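Local coordinates for protein alpha-galactosidase (Umbelopsis vinacea, PDB 3A5V) that hydrolyses terminal alpha-linked galactose from galactosides, as a tetrameric, N-glycosylated glycoside hydrolase of family 27, at residues T98-C101 with I105-L108; G109-D114 with Y147-N152; M249-Y254 with T281-M286; L43-V48 with V256-W261. All coordinates share one frame; numbering follows the deposited sequence. Where two conformers were deposited one is given.

How the contacts relate
All four contacts belong to the beta/alpha barrel. Contacts 1 and 2 lie together on one side of the chain, partly buried: S107 of contact 1 bonds through its hydroxyl to D114 of contact 2 and packs on M150. Contacts 3 and 4 form a second pair, with centres about 11 Å apart, and both use helix 251-263; contact 4 is the buried one, about 7 Å from the centre of the chain. Chemistry follows place. Contact 1 relies on backbone and a methyl group, contact 2 on aliphatic packing and a bridging water, contact 3 on an amide-carboxylate bond near the surface, and contact 4 on two buried hydroxyls.

Contact 1 of 4, residues T98-C101 with I105-L108; sequences TLTC and IASL. With MAN (alpha-D-mannopyranose), chain B.
The flat peptide group joining L99 to T100 carries the methyl of A106 on one face, A106 CB lying 3.3 Å almost straight above L99 C. A second flat group, the carbonyl of T98, is likewise met from above: A106 N donates to T98 O at 3.0 Å, with the donor 52° out of the carbonyl plane. Together with the single beta bridge between L99 and I105, these contacts fold back on itself the loop that leaves strand 89-95 of the beta/alpha barrel before helix 111-121. T100 adds a second methyl. Its hydroxyl sits between backbone N and carbonyl carbon (chi1 65°), bonded to D52, and this rotation turns CG2 toward the facing segment 105-108, 3.9 Å from A106 CB. At the other end L108 packs its CB against the backbone N of T98. Beyond the segments, C101 is tied to C131 by a disulfide, and T179 of the second subunit packs on T98 and L99, placing the loop at an assembly interface. A mannose, hydrogen-bonded to the carbonyl of G103, lies beside the loop. Its exocyclic arm meets aliphatic tips of both segments: I105 CD1, in the conformer given, is 3.7 Å from mannose C6, and L99 CD2 stands 3.7 Å from mannose O6.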
loop_
_atom_site.group_PDB
_atom_site.type_symbol
_atom_site.label_atom_id
_atom_site.label_comp_id
_atom_site.label_asym_id
_atom_site.label_seq_id
_atom_site.Cartn_x
_atom_site.Cartn_y
_atom_site.Cartn_z
ATOM N N THR A 98 -6.890 24.970 0.471
ATOM C CA THR A 98 -6.722 26.434 0.423
ATOM C C THR A 98 -7.326 27.034 -0.850
ATOM O O THR A 98 -7.745 28.190 -0.858
ATOM C CB THR A 98 -5.243 26.823 0.523
ATOM O OG1 THR A 98 -4.519 26.146 -0.508
ATOM C CG2 THR A 98 -4.684 26.431 1.903
ATOM N N LEU A 99 -7.390 26.215 -1.898
ATOM C CA LEU A 99 -7.908 26.597 -3.203
ATOM C C LEU A 99 -8.840 25.504 -3.719
ATOM O O LEU A 99 -8.749 24.326 -3.314
ATOM C CB LEU A 99 -6.756 26.804 -4.215
ATOM C CG LEU A 99 -5.663 27.854 -3.936
ATOM C CD1 LEU A 99 -4.465 27.682 -4.902
ATOM C CD2 LEU A 99 -6.205 29.304 -3.977
ATOM N N THR A 100 -9.748 25.889 -4.610
ATOM C CA THR A 100 -10.602 24.907 -5.266
ATOM C C THR A 100 -9.823 24.282 -6.415
ATOM O O THR A 100 -8.717 24.737 -6.748
ATOM C CB THR A 100 -11.907 25.535 -5.815
ATOM O OG1 THR A 100 -11.589 26.476 -6.852
ATOM C CG2 THR A 100 -12.715 26.208 -4.697
ATOM N N CYS A 101 -10.397 23.250 -7.037
ATOM C CA CYS A 101 -9.731 22.611 -8.167
ATOM C C CYS A 101 -9.502 23.596 -9.312
ATOM O O CYS A 101 -8.504 23.484 -10.040
ATOM C CB CYS A 101 -10.474 21.333 -8.614
ATOM S SG CYS A 101 -10.522 20.042 -7.290
ATOM N N ILE A 105 -10.406 30.692 -4.168
ATOM C CA ILE A 105 -10.319 30.615 -2.705
ATOM C C ILE A 105 -11.251 29.521 -2.178
ATOM O O ILE A 105 -12.421 29.468 -2.558
ATOM C CB ILE A 105 -10.657 31.981 -2.027
ATOM C CG1 ILE A 105 -9.772 33.113 -2.586
ATOM C CG2 ILE A 105 -10.590 31.883 -0.492
ATOM C CD1 ILE A 105 -8.299 33.005 -2.239
ATOM N N ALA A 106 -10.711 28.657 -1.311
ATOM C CA ALA A 106 -11.477 27.549 -0.720
ATOM C C ALA A 106 -11.462 27.612 0.826
ATOM O O ALA A 106 -10.996 28.595 1.400
ATOM C CB ALA A 106 -10.944 26.208 -1.237
ATOM N N SER A 107 -11.967 26.571 1.492
ATOM C CA SER A 107 -12.442 26.714 2.874
ATOM C C SER A 107 -11.593 26.132 4.006
ATOM O O SER A 107 -11.988 26.260 5.168
ATOM C CB SER A 107 -13.876 26.163 2.997
ATOM O OG SER A 107 -14.722 26.715 1.989
ATOM N N LEU A 108 -10.456 25.496 3.703
ATOM C CA LEU A 108 -9.636 24.900 4.777
ATOM C C LEU A 108 -9.215 25.967 5.790
ATOM O O LEU A 108 -8.585 26.956 5.417
ATOM C CB LEU A 108 -8.384 24.214 4.217
ATOM C CG LEU A 108 -7.514 23.421 5.208
ATOM C CD1 LEU A 108 -8.273 22.180 5.700
ATOM C CD2 LEU A 108 -6.175 23.032 4.545
HETATM C C1 MAN B . -6.458 35.247 -8.845
HETATM C C2 MAN B . -7.084 34.456 -9.998
HETATM C C3 MAN B . -8.526 34.048 -9.680
HETATM C C4 MAN B . -8.689 33.473 -8.271
HETATM C C5 MAN B . -7.885 34.258 -7.226
HETATM C C6 MAN B . -7.892 33.593 -5.854
HETATM O O2 MAN B . -6.324 33.296 -10.283
HETATM O O3 MAN B . -8.972 33.100 -10.628
HETATM O O4 MAN B . -10.061 33.522 -7.953
HETATM O O5 MAN B . -6.540 34.476 -7.657
HETATM O O6 MAN B . -7.204 32.360 -5.894
#

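Contact 2 of 4, residues G109-D114 with Y147-N152; sequences GYEDID and YKAMGN
E111 and M150 bring their backbones together closely, with alpha carbons 5.2 Å apart where the first turn of helix 111-121, with Y110 at its N-cap position, meets the middle of helix 140-156. M150 CG points away from its own backbone nitrogen (chi1 179°) and the chain then bends twice, which lays its CE methyl 3.9 Å from E111 CA. The E111 chain passes obliquely over it and folds back on itself at chi2. This curl lets OE2 accept from G109 N at 3.1 Å, from above the carboxylate plane, while the same oxygen rests 3.9 Å from the A149 CB methyl. Replacing E111 by an alanine would probably leave G109 N without its carboxylate partner and open a gap beside the A149 methyl, where CG, CD and OE2 had lain. Deeper in, M150 reaches L126 and Y128 of strand 125-129, and D114 forms a salt bridge with R59. On the outer side a water donates 2.7 Å to A149 O and, over a longer 3.2 Å, to D112 OD1, linking the two helices. Such side-by-side packing of the helices that follow the third and fourth strands is characteristic of the outer layer of a TIM barrel.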
loop_
_atom_site.group_PDB
_atom_site.type_symbol
_atom_site.label_atom_id
_atom_site.label_comp_id
_atom_site.label_asym_id
_atom_site.label_seq_id
_atom_site.Cartn_x
_atom_site.Cartn_y
_atom_site.Cartn_z
ATOM N N GLY A 109 -9.561 25.768 7.059
ATOM C CA GLY A 109 -9.240 26.749 8.090
ATOM C C GLY A 109 -10.269 27.863 8.204
ATOM O O GLY A 109 -10.202 28.662 9.133
ATOM N N TYR A 110 -11.227 27.906 7.275
ATOM C CA TYR A 110 -12.315 28.889 7.305
ATOM C C TYR A 110 -13.677 28.217 7.375
ATOM O O TYR A 110 -14.676 28.817 6.983
ATOM C CB TYR A 110 -12.273 29.788 6.046
ATOM C CG TYR A 110 -11.083 30.715 5.981
ATOM C CD1 TYR A 110 -9.833 30.243 5.580
ATOM C CD2 TYR A 110 -11.210 32.069 6.322
ATOM C CE1 TYR A 110 -8.722 31.091 5.537
ATOM C CE2 TYR A 110 -10.116 32.934 6.270
ATOM C CZ TYR A 110 -8.877 32.437 5.871
ATOM O OH TYR A 110 -7.787 33.269 5.817
ATOM N N GLU A 111 -13.727 26.985 7.883
ATOM C CA GLU A 111 -14.942 26.166 7.764
ATOM C C GLU A 111 -16.157 26.814 8.467
ATOM O O GLU A 111 -17.236 26.875 7.887
ATOM C CB GLU A 111 -14.717 24.739 8.282
ATOM C CG GLU A 111 -13.692 23.897 7.480
ATOM C CD GLU A 111 -12.238 24.076 7.949
ATOM O OE1 GLU A 111 -11.978 24.990 8.766
ATOM O OE2 GLU A 111 -11.361 23.292 7.491
ATOM N N ASP A 112 -15.977 27.290 9.701
ATOM C CA ASP A 112 -17.083 27.918 10.451
ATOM C C ASP A 112 -17.629 29.143 9.730
ATOM O O ASP A 112 -18.834 29.271 9.532
ATOM C CB ASP A 112 -16.655 28.296 11.876
ATOM C CG ASP A 112 -16.635 27.095 12.810
ATOM O OD1 ASP A 112 -17.075 25.999 12.401
ATOM O OD2 ASP A 112 -16.182 27.242 13.959
ATOM N N ILE A 113 -16.721 30.018 9.330
ATOM C CA ILE A 113 -17.053 31.243 8.606
ATOM C C ILE A 113 -17.799 30.957 7.290
ATOM O O ILE A 113 -18.830 31.578 7.007
ATOM C CB ILE A 113 -15.781 32.072 8.358
ATOM C CG1 ILE A 113 -15.319 32.704 9.694
ATOM C CG2 ILE A 113 -16.019 33.152 7.301
ATOM C CD1 ILE A 113 -13.885 33.237 9.663
ATOM N N ASP A 114 -17.288 30.018 6.497
ATOM C CA ASP A 114 -17.912 29.729 5.205
ATOM C C ASP A 114 -19.284 29.066 5.363
ATOM O O ASP A 114 -20.239 29.420 4.650
ATOM C CB ASP A 114 -16.975 28.917 4.299
ATOM C CG ASP A 114 -15.791 29.737 3.794
ATOM O OD1 ASP A 114 -15.718 30.965 4.078
ATOM O OD2 ASP A 114 -14.927 29.155 3.098
ATOM N N TYR A 147 -12.539 16.648 6.978
ATOM C CA TYR A 147 -13.957 16.647 6.569
ATOM C C TYR A 147 -14.923 16.838 7.737
ATOM O O TYR A 147 -15.991 17.420 7.568
ATOM C CB TYR A 147 -14.315 15.415 5.696
ATOM C CG TYR A 147 -13.769 15.608 4.302
ATOM C CD1 TYR A 147 -14.343 16.551 3.448
ATOM C CD2 TYR A 147 -12.624 14.932 3.866
ATOM C CE1 TYR A 147 -13.820 16.790 2.173
ATOM C CE2 TYR A 147 -12.091 15.169 2.584
ATOM C CZ TYR A 147 -12.694 16.105 1.753
ATOM O OH TYR A 147 -12.188 16.375 0.496
ATOM N N LYS A 148 -14.515 16.387 8.917
ATOM C CA LYS A 148 -15.280 16.593 10.155
ATOM C C LYS A 148 -15.349 18.088 10.555
ATOM O O LYS A 148 -16.387 18.536 11.060
ATOM C CB LYS A 148 -14.617 15.783 11.283
ATOM C CG LYS A 148 -15.142 16.028 12.702
ATOM C CD LYS A 148 -16.134 14.966 13.072
ATOM C CE LYS A 148 -16.275 14.829 14.565
ATOM N NZ LYS A 148 -17.276 13.786 14.870
ATOM N N ALA A 149 -14.261 18.838 10.328
ATOM C CA ALA A 149 -14.243 20.290 10.579
ATOM C C ALA A 149 -15.383 21.003 9.833
ATOM O O ALA A 149 -16.048 21.864 10.406
ATOM C CB ALA A 149 -12.880 20.910 10.193
ATOM N N MET A 150 -15.620 20.632 8.568
ATOM C CA MET A 150 -16.729 21.237 7.802
ATOM C C MET A 150 -18.076 20.647 8.197
ATOM O O MET A 150 -19.079 21.370 8.284
ATOM C CB MET A 150 -16.505 21.130 6.286
ATOM C CG MET A 150 -17.632 21.725 5.422
ATOM S SD MET A 150 -17.994 23.475 5.797
ATOM C CE MET A 150 -16.697 24.289 4.860
ATOM N N GLY A 151 -18.125 19.335 8.439
ATOM C CA GLY A 151 -19.386 18.730 8.901
ATOM C C GLY A 151 -19.912 19.425 10.160
ATOM O O GLY A 151 -21.101 19.749 10.253
ATOM N N ASN A 152 -19.016 19.642 11.123
ATOM C CA ASN A 152 -19.349 20.324 12.381
ATOM C C ASN A 152 -19.769 21.773 12.113
ATOM O O ASN A 152 -20.762 22.236 12.672
ATOM C CB ASN A 152 -18.153 20.309 13.345
ATOM C CG ASN A 152 -17.911 18.939 13.990
ATOM O OD1 ASN A 152 -16.863 18.726 14.599
ATOM N ND2 ASN A 152 -18.870 18.026 13.879
HETATM O O HOH W 1 -15.416 23.300 12.567
#

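Contact 3 of 4, residues M249-Y254 with T281-M286; sequences MNQEEY and TKEIIM
Q251 meets E283 and I284 at the N-terminal end of helix 251-263, a barrel helix whose start is closed by a capping box. In that box N250 OD1 accepts from E253 N at 2.8 Å, almost in line with the N250 side-chain carbonyl, and E253 OE1 in turn accepts from N250 N at 3.0 Å. The box holds the first turn in shape just where Q251 leaves it. With CG swung to the far side from the main-chain nitrogen (chi1 -156°) and the rest of its chain extended, Q251 spans the groove to helix 279-285. In one of its two conformers its NE2 donates to E283 OE1 at 3.1 Å, and the bond is nearly straight (168°). The acceptor lies in the amide plane, yet the donor comes from directly above the carboxylate, the two planes standing 85° apart. Beside this polar bridge, Q251 CG packs 4.0 Å from I284 CD1, while the other branch, I284 CG2, rests 3.9 Å from Y254 O. The Y254 ring itself turns away from this groove: M249 CB lies over one face, toward the rim, and its hydroxyl bonds to D192. E252 and E283 are like charges lying near R255, which forms a salt bridge with E252 and a long, weak ion pair with E283; its charge probably tempers their repulsion. E283 also borders a bound polyether. Around the contact, I284 leans on R255 and Y258 further along helix 251-263, and I285 and M286 pack on helix 40-43, so that helix 279-285 is wedged between these two.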
loop_
_atom_site.group_PDB
_atom_site.type_symbol
_atom_site.label_atom_id
_atom_site.label_comp_id
_atom_site.label_asym_id
_atom_site.label_seq_id
_atom_site.Cartn_x
_atom_site.Cartn_y
_atom_site.Cartn_z
ATOM N N MET A 249 -21.147 9.310 -25.695
ATOM C CA MET A 249 -21.644 7.935 -25.628
ATOM C C MET A 249 -22.906 7.799 -26.487
ATOM O O MET A 249 -23.581 8.787 -26.748
ATOM C CB MET A 249 -21.975 7.545 -24.175
ATOM C CG MET A 249 -20.772 7.532 -23.229
ATOM S SD MET A 249 -21.217 6.890 -21.592
ATOM C CE MET A 249 -20.849 8.293 -20.535
ATOM N N ASN A 250 -23.218 6.574 -26.913
ATOM C CA ASN A 250 -24.482 6.292 -27.616
ATOM C C ASN A 250 -25.624 6.045 -26.615
ATOM O O ASN A 250 -25.393 6.057 -25.398
ATOM C CB ASN A 250 -24.317 5.142 -28.634
ATOM C CG ASN A 250 -24.051 3.788 -27.976
ATOM O OD1 ASN A 250 -24.584 3.485 -26.914
ATOM N ND2 ASN A 250 -23.246 2.949 -28.640
ATOM N N GLN A 251 -26.854 5.860 -27.105
ATOM C CA GLN A 251 -27.987 5.734 -26.194
ATOM C C GLN A 251 -27.914 4.501 -25.272
ATOM O O GLN A 251 -28.251 4.597 -24.091
ATOM C CB GLN A 251 -29.360 5.836 -26.885
ATOM C CG GLN A 251 -30.453 6.290 -25.891
ATOM C CD GLN A 251 -31.874 5.955 -26.337
ATOM O OE1 GLN A 251 -32.097 5.015 -27.087
ATOM N NE2 GLN A 251 -32.841 6.722 -25.847
ATOM N N GLU A 252 -27.499 3.356 -25.808
ATOM C CA GLU A 252 -27.398 2.146 -24.976
ATOM C C GLU A 252 -26.302 2.290 -23.905
ATOM O O GLU A 252 -26.455 1.810 -22.769
ATOM C CB GLU A 252 -27.188 0.883 -25.832
ATOM C CG GLU A 252 -28.431 0.491 -26.698
ATOM C CD GLU A 252 -29.744 0.429 -25.905
ATOM O OE1 GLU A 252 -29.746 -0.087 -24.774
ATOM O OE2 GLU A 252 -30.788 0.919 -26.410
ATOM N N GLU A 253 -25.200 2.942 -24.264
ATOM C CA GLU A 253 -24.160 3.263 -23.269
ATOM C C GLU A 253 -24.684 4.174 -22.148
ATOM O O GLU A 253 -24.418 3.908 -20.989
ATOM C CB GLU A 253 -22.941 3.888 -23.940
ATOM C CG GLU A 253 -22.137 2.869 -24.735
ATOM C CD GLU A 253 -21.073 3.492 -25.640
ATOM O OE1 GLU A 253 -21.140 4.700 -25.972
ATOM O OE2 GLU A 253 -20.167 2.740 -26.026
ATOM N N TYR A 254 -25.413 5.245 -22.496
ATOM C CA TYR A 254 -26.066 6.095 -21.483
ATOM C C TYR A 254 -27.092 5.328 -20.660
ATOM O O TYR A 254 -27.240 5.579 -19.451
ATOM C CB TYR A 254 -26.749 7.324 -22.104
ATOM C CG TYR A 254 -25.768 8.394 -22.536
ATOM C CD1 TYR A 254 -24.661 8.724 -21.732
ATOM C CD2 TYR A 254 -25.940 9.075 -23.753
ATOM C CE1 TYR A 254 -23.741 9.707 -22.134
ATOM C CE2 TYR A 254 -25.025 10.067 -24.169
ATOM C CZ TYR A 254 -23.935 10.371 -23.356
ATOM O OH TYR A 254 -23.032 11.333 -23.778
ATOM N N THR A 281 -32.581 11.901 -24.674
ATOM C CA THR A 281 -32.197 12.157 -23.288
ATOM C C THR A 281 -33.388 11.934 -22.336
ATOM O O THR A 281 -33.235 11.314 -21.276
ATOM C CB THR A 281 -31.558 13.560 -23.131
ATOM O OG1 THR A 281 -30.278 13.554 -23.804
ATOM C CG2 THR A 281 -31.343 13.902 -21.649
ATOM N N LYS A 282 -34.574 12.407 -22.727
ATOM C CA LYS A 282 -35.758 12.271 -21.858
ATOM C C LYS A 282 -36.060 10.795 -21.593
ATOM O O LYS A 282 -36.416 10.421 -20.489
ATOM C CB LYS A 282 -36.989 12.927 -22.499
ATOM C CG LYS A 282 -36.946 14.450 -22.602
ATOM C CD LYS A 282 -38.232 14.988 -23.294
ATOM C CE LYS A 282 -38.214 16.517 -23.350
ATOM N NZ LYS A 282 -39.344 17.089 -24.177
ATOM N N GLU A 283 -35.923 9.964 -22.625
ATOM C CA GLU A 283 -36.158 8.518 -22.489
ATOM C C GLU A 283 -35.312 7.913 -21.362
ATOM O O GLU A 283 -35.783 7.041 -20.615
ATOM C CB GLU A 283 -35.873 7.814 -23.822
ATOM C CG GLU A 283 -36.191 6.325 -23.817
ATOM C CD GLU A 283 -35.935 5.640 -25.160
ATOM O OE1 GLU A 283 -35.898 6.334 -26.214
ATOM O OE2 GLU A 283 -35.757 4.400 -25.145
ATOM N N ILE A 284 -34.070 8.384 -21.238
ATOM C CA ILE A 284 -33.138 7.866 -20.212
ATOM C C ILE A 284 -33.341 8.497 -18.814
ATOM O O ILE A 284 -33.313 7.804 -17.790
ATOM C CB ILE A 284 -31.642 8.018 -20.656
ATOM C CG1 ILE A 284 -31.373 7.339 -22.026
ATOM C CG2 ILE A 284 -30.661 7.494 -19.548
ATOM C CD1 ILE A 284 -31.699 5.809 -22.092
ATOM N N ILE A 285 -33.557 9.809 -18.762
ATOM C CA ILE A 285 -33.562 10.487 -17.455
ATOM C C ILE A 285 -34.963 10.739 -16.872
ATOM O O ILE A 285 -35.081 11.212 -15.738
ATOM C CB ILE A 285 -32.710 11.787 -17.454
ATOM C CG1 ILE A 285 -33.393 12.910 -18.268
ATOM C CG2 ILE A 285 -31.240 11.480 -17.934
ATOM C CD1 ILE A 285 -32.665 14.271 -18.210
ATOM N N MET A 286 -36.015 10.453 -17.642
ATOM C CA MET A 286 -37.370 10.759 -17.159
ATOM C C MET A 286 -38.256 9.535 -17.026
ATOM O O MET A 286 -39.485 9.633 -17.144
ATOM C CB MET A 286 -38.066 11.818 -18.042
ATOM C CG MET A 286 -37.303 13.143 -18.165
ATOM S SD MET A 286 -38.323 14.334 -19.089
ATOM C CE MET A 286 -37.274 15.789 -19.084
#

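Contact 4 of 4, residues L43-V48 with V256-W261; sequences LGYNYV and VHYTIW
With Y45 CG anti to the carbonyl carbon (chi1 -55°) and Y258 CG anti to the backbone N (chi1 -168°), the rings of Y45 and Y258 point at each other from opposite directions and bridge alpha carbons 14.0 Å apart. Y258 OH donates to Y45 OH at 2.7 Å. The Y45 hydroxyl sits at the edge of the Y258 ring, near its plane, 3.5 Å from Y258 CE2. Y45 OH is in turn hydrogen-bonded to the carbonyl oxygen of I285, so a relay of two buried hydroxyls ends on the close of helix 279-285. Y45 is the centre of an inverse gamma turn, directly after the Schellman motif at G44 that ends helix 40-43, and leads into strand 47-49, the second strand of the TIM barrel. Y258 belongs to helix 251-263, which follows the seventh strand. A phenylalanine in place of Y258 would probably leave the buried Y45 hydroxyl without the donor that now meets it. V290 and I291 of helix 288-294 pack on the Y258 side chain. Further round helix 251-263, H257 ND1 stands 3.3 Å above the plane of the W261 ring, over its centre.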
loop_
_atom_site.group_PDB
_atom_site.type_symbol
_atom_site.label_atom_id
_atom_site.label_comp_id
_atom_site.label_asym_id
_atom_site.label_seq_id
_atom_site.Cartn_x
_atom_site.Cartn_y
_atom_site.Cartn_z
ATOM N N LEU A 43 -40.117 14.949 -11.108
ATOM C CA LEU A 43 -39.549 13.589 -11.119
ATOM C C LEU A 43 -38.637 13.317 -9.914
ATOM O O LEU A 43 -38.381 12.161 -9.570
ATOM C CB LEU A 43 -38.816 13.321 -12.433
ATOM C CG LEU A 43 -39.727 13.178 -13.659
ATOM C CD1 LEU A 43 -38.939 13.406 -14.943
ATOM C CD2 LEU A 43 -40.427 11.829 -13.705
ATOM N N GLY A 44 -38.157 14.384 -9.272
ATOM C CA GLY A 44 -37.298 14.254 -8.091
ATOM C C GLY A 44 -36.006 15.043 -8.146
ATOM O O GLY A 44 -35.345 15.181 -7.124
ATOM N N TYR A 45 -35.635 15.563 -9.326
ATOM C CA TYR A 45 -34.375 16.306 -9.465
ATOM C C TYR A 45 -34.579 17.736 -8.958
ATOM O O TYR A 45 -34.939 18.639 -9.732
ATOM C CB TYR A 45 -33.897 16.369 -10.919
ATOM C CG TYR A 45 -33.731 15.043 -11.653
ATOM C CD1 TYR A 45 -34.797 14.479 -12.359
ATOM C CD2 TYR A 45 -32.488 14.404 -11.704
ATOM C CE1 TYR A 45 -34.643 13.283 -13.086
ATOM C CE2 TYR A 45 -32.316 13.189 -12.422
ATOM C CZ TYR A 45 -33.386 12.648 -13.111
ATOM O OH TYR A 45 -33.226 11.475 -13.823
ATOM N N ASN A 46 -34.344 17.936 -7.671
ATOM C CA ASN A 46 -34.753 19.174 -7.029
ATOM C C ASN A 46 -33.604 20.053 -6.559
ATOM O O ASN A 46 -33.839 21.208 -6.208
ATOM C CB ASN A 46 -35.800 18.915 -5.921
ATOM C CG ASN A 46 -35.203 18.241 -4.675
ATOM O OD1 ASN A 46 -35.540 18.601 -3.533
ATOM N ND2 ASN A 46 -34.300 17.308 -4.881
ATOM N N TYR A 47 -32.363 19.526 -6.560
ATOM C CA TYR A 47 -31.202 20.344 -6.180
ATOM C C TYR A 47 -30.571 21.038 -7.405
ATOM O O TYR A 47 -30.292 20.395 -8.418
ATOM C CB TYR A 47 -30.143 19.511 -5.432
ATOM C CG TYR A 47 -30.506 19.138 -4.002
ATOM C CD1 TYR A 47 -30.337 20.053 -2.955
ATOM C CD2 TYR A 47 -30.984 17.853 -3.698
ATOM C CE1 TYR A 47 -30.676 19.717 -1.643
ATOM C CE2 TYR A 47 -31.335 17.503 -2.401
ATOM C CZ TYR A 47 -31.161 18.431 -1.372
ATOM O OH TYR A 47 -31.476 18.074 -0.086
ATOM N N VAL A 48 -30.361 22.350 -7.306
ATOM C CA VAL A 48 -29.637 23.118 -8.335
ATOM C C VAL A 48 -28.298 23.509 -7.710
ATOM O O VAL A 48 -28.230 24.351 -6.809
ATOM C CB VAL A 48 -30.409 24.403 -8.804
ATOM C CG1 VAL A 48 -29.545 25.227 -9.823
ATOM C CG2 VAL A 48 -31.785 24.031 -9.422
ATOM N N VAL A 256 -26.920 2.204 -19.864
ATOM C CA VAL A 256 -26.139 1.410 -18.919
ATOM C C VAL A 256 -25.667 2.254 -17.740
ATOM O O VAL A 256 -25.834 1.887 -16.578
ATOM C CB VAL A 256 -24.929 0.731 -19.629
ATOM C CG1 VAL A 256 -24.035 -0.047 -18.602
ATOM C CG2 VAL A 256 -25.440 -0.192 -20.648
ATOM N N HIS A 257 -25.077 3.389 -18.075
ATOM C CA HIS A 257 -24.574 4.380 -17.136
ATOM C C HIS A 257 -25.681 4.774 -16.147
ATOM O O HIS A 257 -25.524 4.599 -14.932
ATOM C CB HIS A 257 -24.038 5.541 -18.004
ATOM C CG HIS A 257 -23.690 6.807 -17.273
ATOM N ND1 HIS A 257 -23.004 6.835 -16.079
ATOM C CD2 HIS A 257 -23.856 8.102 -17.645
ATOM C CE1 HIS A 257 -22.797 8.093 -15.725
ATOM N NE2 HIS A 257 -23.297 8.881 -16.664
ATOM N N TYR A 258 -26.828 5.209 -16.668
ATOM C CA TYR A 258 -27.936 5.623 -15.799
ATOM C C TYR A 258 -28.459 4.464 -14.928
ATOM O O TYR A 258 -28.715 4.632 -13.730
ATOM C CB TYR A 258 -29.072 6.226 -16.649
ATOM C CG TYR A 258 -30.125 6.941 -15.832
ATOM C CD1 TYR A 258 -31.172 6.227 -15.245
ATOM C CD2 TYR A 258 -30.061 8.322 -15.627
ATOM C CE1 TYR A 258 -32.136 6.851 -14.469
ATOM C CE2 TYR A 258 -31.044 8.977 -14.852
ATOM C CZ TYR A 258 -32.076 8.221 -14.277
ATOM O OH TYR A 258 -33.066 8.827 -13.521
ATOM N N THR A 259 -28.648 3.304 -15.546
ATOM C CA THR A 259 -29.170 2.113 -14.845
ATOM C C THR A 259 -28.323 1.728 -13.629
ATOM O O THR A 259 -28.857 1.473 -12.540
ATOM C CB THR A 259 -29.226 0.898 -15.809
ATOM O OG1 THR A 259 -30.114 1.188 -16.910
ATOM C CG2 THR A 259 -29.675 -0.389 -15.066
ATOM N N ILE A 260 -27.007 1.647 -13.827
ATOM C CA ILE A 260 -26.116 1.212 -12.763
ATOM C C ILE A 260 -26.021 2.273 -11.663
ATOM O O ILE A 260 -26.075 1.932 -10.495
ATOM C CB ILE A 260 -24.700 0.787 -13.296
ATOM C CG1 ILE A 260 -24.811 -0.402 -14.284
ATOM C CG2 ILE A 260 -23.745 0.429 -12.141
ATOM C CD1 ILE A 260 -25.405 -1.706 -13.673
ATOM N N TRP A 261 -25.890 3.548 -12.037
ATOM C CA TRP A 261 -25.926 4.641 -11.045
ATOM C C TRP A 261 -27.238 4.572 -10.233
ATOM O O TRP A 261 -27.234 4.682 -9.001
ATOM C CB TRP A 261 -25.853 5.991 -11.761
ATOM C CG TRP A 261 -24.439 6.568 -12.001
ATOM C CD1 TRP A 261 -24.035 7.832 -11.670
ATOM C CD2 TRP A 261 -23.292 5.936 -12.622
ATOM N NE1 TRP A 261 -22.734 8.032 -12.036
ATOM C CE2 TRP A 261 -22.246 6.893 -12.623
ATOM C CE3 TRP A 261 -23.043 4.658 -13.164
ATOM C CZ2 TRP A 261 -20.957 6.618 -13.141
ATOM C CZ3 TRP A 261 -21.753 4.379 -13.684
ATOM C CH2 TRP A 261 -20.728 5.363 -13.665
#